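Local structure of type II restriction enzyme ngomi (Neisseria gonorrhoeae, 1FIU) at the interface of chains A and B. The protein cuts double-stranded DNA at the sequence 5'-GCCGGC-3' after the first G, working as a magnesium-dependent homotetrameric type II restriction endonuclease. Numbering follows the deposited sequence. Chains: chain A/B, Type II restriction enzyme ngomi.

Contact 1: the interface of chains A and B. Residues chain A 148, 152-153, 155-156, 159; chain B 84, 86-87.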
ATOM      1  N   ILE A 148      30.027  -2.800  11.721  1.00 18.79           N
ATOM      2  CA  ILE A 148      31.002  -2.466  12.736  1.00 21.65           C
ATOM      3  C   ILE A 148      31.526  -3.630  13.558  1.00 21.77           C
ATOM      4  O   ILE A 148      30.853  -4.656  13.747  1.00 20.42           O
ATOM      5  CB  ILE A 148      30.432  -1.405  13.668  1.00 25.84           C
ATOM      6  CG1 ILE A 148      29.344  -2.008  14.555  1.00 22.92           C
ATOM      7  CG2 ILE A 148      29.854  -0.267  12.826  1.00 24.40           C
ATOM      8  CD1 ILE A 148      28.689  -1.030  15.521  1.00 24.33           C
ATOM      9  N   GLU A 152      34.111  -1.899  18.462  1.00 16.73           N
ATOM     10  CA  GLU A 152      33.536  -0.563  18.314  1.00 18.74           C
ATOM     11  C   GLU A 152      32.267  -0.514  19.184  1.00 16.79           C
ATOM     12  O   GLU A 152      32.024   0.457  19.924  1.00 18.53           O
ATOM     13  CB  GLU A 152      33.190  -0.283  16.840  1.00 20.23           C
ATOM     14  CG  GLU A 152      32.402   1.012  16.588  1.00 24.23           C
ATOM     15  CD  GLU A 152      33.079   2.237  17.155  1.00 34.00           C
ATOM     16  OE1 GLU A 152      34.324   2.203  17.356  1.00 31.95           O
ATOM     17  OE2 GLU A 152      32.369   3.250  17.397  1.00 32.92           O
ATOM     18  N   ILE A 153      31.462  -1.558  19.092  1.00 18.15           N
ATOM     19  CA  ILE A 153      30.252  -1.627  19.915  1.00 15.94           C
ATOM     20  C   ILE A 153      30.682  -1.568  21.374  1.00 18.19           C
ATOM     21  O   ILE A 153      30.072  -0.876  22.195  1.00 18.14           O
ATOM     22  CB  ILE A 153      29.457  -2.946  19.637  1.00 15.43           C
ATOM     23  CG1 ILE A 153      28.831  -2.856  18.235  1.00 17.25           C
ATOM     24  CG2 ILE A 153      28.313  -3.151  20.698  1.00 14.27           C
ATOM     25  CD1 ILE A 153      28.283  -4.172  17.696  1.00 17.77           C
ATOM     26  N   ARG A 155      33.372  -0.215  22.591  1.00 17.47           N
ATOM     27  CA  ARG A 155      34.408   0.788  22.820  1.00 18.47           C
ATOM     28  C   ARG A 155      34.527   1.309  24.245  1.00 19.33           C
ATOM     29  O   ARG A 155      35.644   1.446  24.781  1.00 20.44           O
ATOM     30  CB  ARG A 155      34.224   1.949  21.839  1.00 21.55           C
ATOM     31  CG  ARG A 155      35.286   3.022  21.959  1.00 23.95           C
ATOM     32  CD  ARG A 155      35.786   3.417  20.581  1.00 26.71           C
ATOM     33  NE  ARG A 155      34.736   3.937  19.710  1.00 28.56           N
ATOM     34  CZ  ARG A 155      34.138   5.116  19.846  1.00 29.22           C
ATOM     35  NH1 ARG A 155      34.470   5.937  20.836  1.00 31.21           N
ATOM     36  NH2 ARG A 155      33.204   5.477  18.971  1.00 26.74           N
ATOM     37  N   ASN A 156      33.394   1.573  24.897  1.00 16.75           N
ATOM     38  CA  ASN A 156      33.437   2.097  26.251  1.00 19.60           C
ATOM     39  C   ASN A 156      33.129   1.089  27.366  1.00 20.85           C
ATOM     40  O   ASN A 156      33.596   1.238  28.500  1.00 22.41           O
ATOM     41  CB  ASN A 156      32.486   3.310  26.370  1.00 22.73           C
ATOM     42  CG  ASN A 156      32.834   4.436  25.379  1.00 25.62           C
ATOM     43  OD1 ASN A 156      34.007   4.757  25.173  1.00 24.70           O
ATOM     44  ND2 ASN A 156      31.808   5.041  24.770  1.00 27.14           N
ATOM     45  N   LEU A 159      29.744  -4.682  26.170  1.00 17.57           N
ATOM     46  CA  LEU A 159      28.317  -4.859  25.867  1.00 15.52           C
ATOM     47  C   LEU A 159      27.939  -6.192  25.229  1.00 17.34           C
ATOM     48  O   LEU A 159      26.902  -6.765  25.566  1.00 18.33           O
ATOM     49  CB  LEU A 159      27.828  -3.724  24.954  1.00 16.64           C
ATOM     50  CG  LEU A 159      28.041  -2.272  25.401  1.00 16.35           C
ATOM     51  CD1 LEU A 159      27.371  -1.324  24.382  1.00 16.20           C
ATOM     52  CD2 LEU A 159      27.460  -2.058  26.797  1.00 17.40           C
TER
ATOM     53  N   LEU B  84      24.528   2.808  23.799  1.00 15.86           N
ATOM     54  CA  LEU B  84      24.987   2.923  22.417  1.00 13.54           C
ATOM     55  C   LEU B  84      25.160   4.364  21.911  1.00 15.07           C
ATOM     56  O   LEU B  84      25.218   4.602  20.709  1.00 16.29           O
ATOM     57  CB  LEU B  84      24.029   2.134  21.498  1.00 13.09           C
ATOM     58  CG  LEU B  84      23.864   0.644  21.868  1.00 16.13           C
ATOM     59  CD1 LEU B  84      22.758  -0.012  21.012  1.00 15.79           C
ATOM     60  CD2 LEU B  84      25.213  -0.098  21.651  1.00 15.92           C
ATOM     61  N   HIS B  86      27.669   6.190  21.580  1.00 19.19           N
ATOM     62  CA  HIS B  86      28.801   6.404  20.665  1.00 17.35           C
ATOM     63  C   HIS B  86      28.551   5.904  19.255  1.00 18.87           C
ATOM     64  O   HIS B  86      29.250   6.304  18.324  1.00 24.15           O
ATOM     65  CB  HIS B  86      30.071   5.728  21.216  1.00 17.14           C
ATOM     66  CG  HIS B  86      29.912   4.258  21.446  1.00 18.81           C
ATOM     67  ND1 HIS B  86      28.973   3.738  22.313  1.00 19.11           N
ATOM     68  CD2 HIS B  86      30.559   3.203  20.909  1.00 17.00           C
ATOM     69  CE1 HIS B  86      29.052   2.419  22.303  1.00 19.69           C
ATOM     70  NE2 HIS B  86      30.007   2.070  21.455  1.00 17.50           N
ATOM     71  N   ILE B  87      27.557   5.031  19.100  1.00 17.28           N
ATOM     72  CA  ILE B  87      27.169   4.448  17.811  1.00 19.04           C
ATOM     73  C   ILE B  87      25.960   5.199  17.223  1.00 17.26           C
ATOM     74  O   ILE B  87      25.771   5.230  16.004  1.00 18.05           O
ATOM     75  CB  ILE B  87      26.751   2.931  17.989  1.00 22.08           C
ATOM     76  CG1 ILE B  87      27.956   2.135  18.500  1.00 30.69           C
ATOM     77  CG2 ILE B  87      26.229   2.333  16.678  1.00 30.50           C
ATOM     78  CD1 ILE B  87      29.179   2.371  17.705  1.00 27.01           C
TER
HETATM   79  O   HOH W   1      30.653   4.766  16.070  1.00 27.63           O
HETATM   80  O   HOH W   2      31.443   7.982  18.487  1.00 34.93           O
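The imidazole of B:His86 turns an edge toward chain A, with the backbone oxygen of A:Glu152 and the carbonyl of A:Ile153 lying at that rim close to the ring plane, together with NH2 of A:Arg155. On one face of the ring sits CG1 of its own neighbour, B:Ile87. The guanidinium of A:Arg155 stands almost perpendicular to the imidazole, at 87°, and presents a face to CD2 of B:His86, which lies off toward its rim; the carboxylate of A:Glu152 and both waters line the guanidinium edge.

B:His86 suits this place because its NE2 can donate to main-chain oxygens at the end of helix 150-153. The bond to O of A:Ile153 is 3.0 Å long, and NE2 approaches from above the carbonyl plane; a second one, to O of A:Glu152, is weak. Chi1 (58°) and chi2 (-60°) together turn the NE2/CD2 edge toward these oxygens. A:Asn156 adds ND2, 3.9 Å from CG of B:His86, its amide inclined to the ring.

A:Arg155, with several N-H groups, grips A:Glu152 side-on: NE donates to OE1 at 3.0 Å, and NH2 meets the syn lone pair of OE2 in a salt bridge. This pairing holds both groups in position and would partly balance their charge. Water 1 joins OE2 of A:Glu152 to the backbone O of B:His86, and water 2 joins that same oxygen to NH2 of A:Arg155.

Glutamate also offers a methylene stem, where CD1 of B:Ile87 packs 3.7 Å from CG of A:Glu152. Branched apolar ends pair off: B:Ile87 meets A:Ile148 tip to tip, and CD2 of B:Leu84 touches CD1 of A:Leu159. Together these contacts fasten the end of 3-10 helix 82-84 and the residues after it onto helix 150-153 and its flanking loops, helping to hold two subunits of the tetramer together.

Contact 2: the interface of chains A and B. Residues chain A 206, 209, 213, 236; chain B 206, 209, 213, 236.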
ATOM      1  N   VAL A 206       9.612   0.348   0.196  1.00 14.83           N
ATOM      2  CA  VAL A 206       8.762   0.141   1.364  1.00 14.92           C
ATOM      3  C   VAL A 206       8.291  -1.308   1.482  1.00 16.75           C
ATOM      4  O   VAL A 206       8.451  -1.960   2.537  1.00 15.10           O
ATOM      5  CB  VAL A 206       7.477   1.028   1.301  1.00 13.51           C
ATOM      6  CG1 VAL A 206       6.470   0.586   2.379  1.00 18.61           C
ATOM      7  CG2 VAL A 206       7.844   2.490   1.468  1.00 15.37           C
ATOM      8  N   ARG A 209      11.258  -4.337   2.148  1.00 14.67           N
ATOM      9  CA  ARG A 209      12.311  -4.245   3.153  1.00 14.23           C
ATOM     10  C   ARG A 209      12.278  -5.246   4.294  1.00 16.22           C
ATOM     11  O   ARG A 209      11.216  -5.711   4.711  1.00 17.32           O
ATOM     12  CB  ARG A 209      12.296  -2.868   3.826  1.00 15.10           C
ATOM     13  CG  ARG A 209      11.148  -2.724   4.850  1.00 15.94           C
ATOM     14  CD  ARG A 209      11.053  -1.292   5.415  1.00 14.88           C
ATOM     15  NE  ARG A 209      10.154  -1.234   6.570  1.00 15.02           N
ATOM     16  CZ  ARG A 209       8.819  -1.179   6.514  1.00 13.37           C
ATOM     17  NH1 ARG A 209       8.171  -1.155   5.350  1.00 14.69           N
ATOM     18  NH2 ARG A 209       8.111  -1.157   7.654  1.00 13.33           N
ATOM     19  N   LEU A 213      13.360   1.172   7.013  1.00 14.41           N
ATOM     20  CA  LEU A 213      13.309   1.751   5.682  1.00 13.50           C
ATOM     21  C   LEU A 213      14.383   2.809   5.541  1.00 14.61           C
ATOM     22  O   LEU A 213      14.612   3.585   6.471  1.00 15.09           O
ATOM     23  CB  LEU A 213      11.961   2.457   5.503  1.00 12.61           C
ATOM     24  CG  LEU A 213      11.643   2.954   4.078  1.00 13.47           C
ATOM     25  CD1 LEU A 213      11.433   1.770   3.152  1.00 15.11           C
ATOM     26  CD2 LEU A 213      10.356   3.781   4.126  1.00 18.13           C
ATOM     27  N   GLY A 236       3.643   8.952   1.919  1.00 16.74           N
ATOM     28  CA  GLY A 236       3.627   7.499   1.827  1.00 17.08           C
ATOM     29  C   GLY A 236       4.730   6.849   1.005  1.00 17.54           C
ATOM     30  O   GLY A 236       5.126   5.699   1.264  1.00 17.29           O
TER
ATOM     31  N   VAL B 206       3.561   4.239   7.829  1.00 13.60           N
ATOM     32  CA  VAL B 206       4.146   4.338   6.506  1.00 13.35           C
ATOM     33  C   VAL B 206       3.439   5.394   5.645  1.00 15.36           C
ATOM     34  O   VAL B 206       4.070   6.287   5.062  1.00 17.19           O
ATOM     35  CB  VAL B 206       4.033   2.976   5.765  1.00 14.93           C
ATOM     36  CG1 VAL B 206       4.375   3.166   4.266  1.00 19.89           C
ATOM     37  CG2 VAL B 206       4.931   1.921   6.448  1.00 15.99           C
ATOM     38  N   ARG B 209       3.669   9.489   6.940  1.00 16.21           N
ATOM     39  CA  ARG B 209       4.892  10.151   7.343  1.00 16.74           C
ATOM     40  C   ARG B 209       5.364  11.309   6.484  1.00 17.64           C
ATOM     41  O   ARG B 209       5.137  11.341   5.273  1.00 17.46           O
ATOM     42  CB  ARG B 209       6.038   9.136   7.374  1.00 15.86           C
ATOM     43  CG  ARG B 209       6.594   8.824   5.972  1.00 18.56           C
ATOM     44  CD  ARG B 209       7.680   7.756   6.036  1.00 17.89           C
ATOM     45  NE  ARG B 209       8.365   7.609   4.741  1.00 14.58           N
ATOM     46  CZ  ARG B 209       7.903   6.928   3.691  1.00 13.37           C
ATOM     47  NH1 ARG B 209       6.737   6.284   3.735  1.00 15.51           N
ATOM     48  NH2 ARG B 209       8.602   6.936   2.555  1.00 14.72           N
ATOM     49  N   LEU B 213      10.840   7.127   7.823  1.00 14.95           N
ATOM     50  CA  LEU B 213       9.958   6.236   8.554  1.00 15.49           C
ATOM     51  C   LEU B 213      10.640   5.787   9.841  1.00 15.40           C
ATOM     52  O   LEU B 213      11.828   5.479   9.834  1.00 16.30           O
ATOM     53  CB  LEU B 213       9.659   4.996   7.698  1.00 13.95           C
ATOM     54  CG  LEU B 213       8.619   4.025   8.289  1.00 13.61           C
ATOM     55  CD1 LEU B 213       7.222   4.680   8.223  1.00 16.02           C
ATOM     56  CD2 LEU B 213       8.612   2.705   7.474  1.00 14.31           C
ATOM     57  N   GLY B 236       6.821  -5.251   4.492  1.00 17.78           N
ATOM     58  CA  GLY B 236       6.112  -4.049   4.100  1.00 16.62           C
ATOM     59  C   GLY B 236       5.518  -3.217   5.214  1.00 15.74           C
ATOM     60  O   GLY B 236       5.454  -1.984   5.116  1.00 17.67           O
TER
HETATM   61  O   HOH W   3       9.004  -4.904   6.113  1.00 15.28           O
HETATM   62  O   HOH W   4       5.929  10.162   2.952  1.00 15.75           O
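Reciprocal hydrogen bonds join A:Arg209 to B:Gly236 and B:Arg209 to A:Gly236. NH1 of A:Arg209 lies 2.9 Å from O of B:Gly236, approaching from well above the carbonyl plane; the twin, from NH1 of B:Arg209 to O of A:Gly236, is weak. Each NH1 also donates within its own chain to O of Val206, at 2.9 Å between A:Arg209 NH1 and A:Val206 O, so one terminal nitrogen spans a helix-end carbonyl and the partner's backbone. Arginine fits this task through its length and several N-H groups: the chain runs extended from CG to NE and delivers the guanidinium to both acceptors.

Water extends the polar pairing. Water 3 links N of B:Gly236 to O of A:Arg209, and water 4 does the same for N of A:Gly236 and O of B:Arg209. Each water also lies over the centre of one guanidinium face. Glycine suits its position: with a phi of 120° in B:Gly236, the backbone adopts a conformation that is difficult for most other residues, and the absence of a side chain lets CA come within 3.5 Å of O of A:Val206.

Apolar contacts fill the middle. Valine is small enough for close pairing near the axis: CG1 of A:Val206 meets CG1 of B:Val206 at 3.8 Å, the side chains alongside one another and pointing opposite ways. One Leu213 lies roughly perpendicular to the other. Chi1 (-171°) and chi2 (68°) of A:Leu213 point CD2 across to B:Leu213 and to the guanidinium of B:Arg209, so leucine's branched end serves two partners. That methyl rests toward the rim of the guanidinium face opposite the water.

In the fold, this is a two-fold symmetric contact between two subunits of the homotetramer: the end of helix 197-208 and the loop leading to strand 215-220 meet the partner's loop between helix 225-232 and strand 240-243.

The centres of the C-alpha atoms of contact 1 and contact 2 lie about 27 Å apart, and the two share no residues or secondary-structure elements. Contact 2 gathers the same four positions from both chains and thus sits around the two-fold axis, whereas contact 1 joins different segments of the two chains and must recur with the chains exchanged. The axial patch and the paired outer patches therefore support the A-B interface at separate places. Such spacing would be expected to resist rocking of one subunit against the other and to help keep their relative orientation fixed within the DNA-cleaving homotetramer.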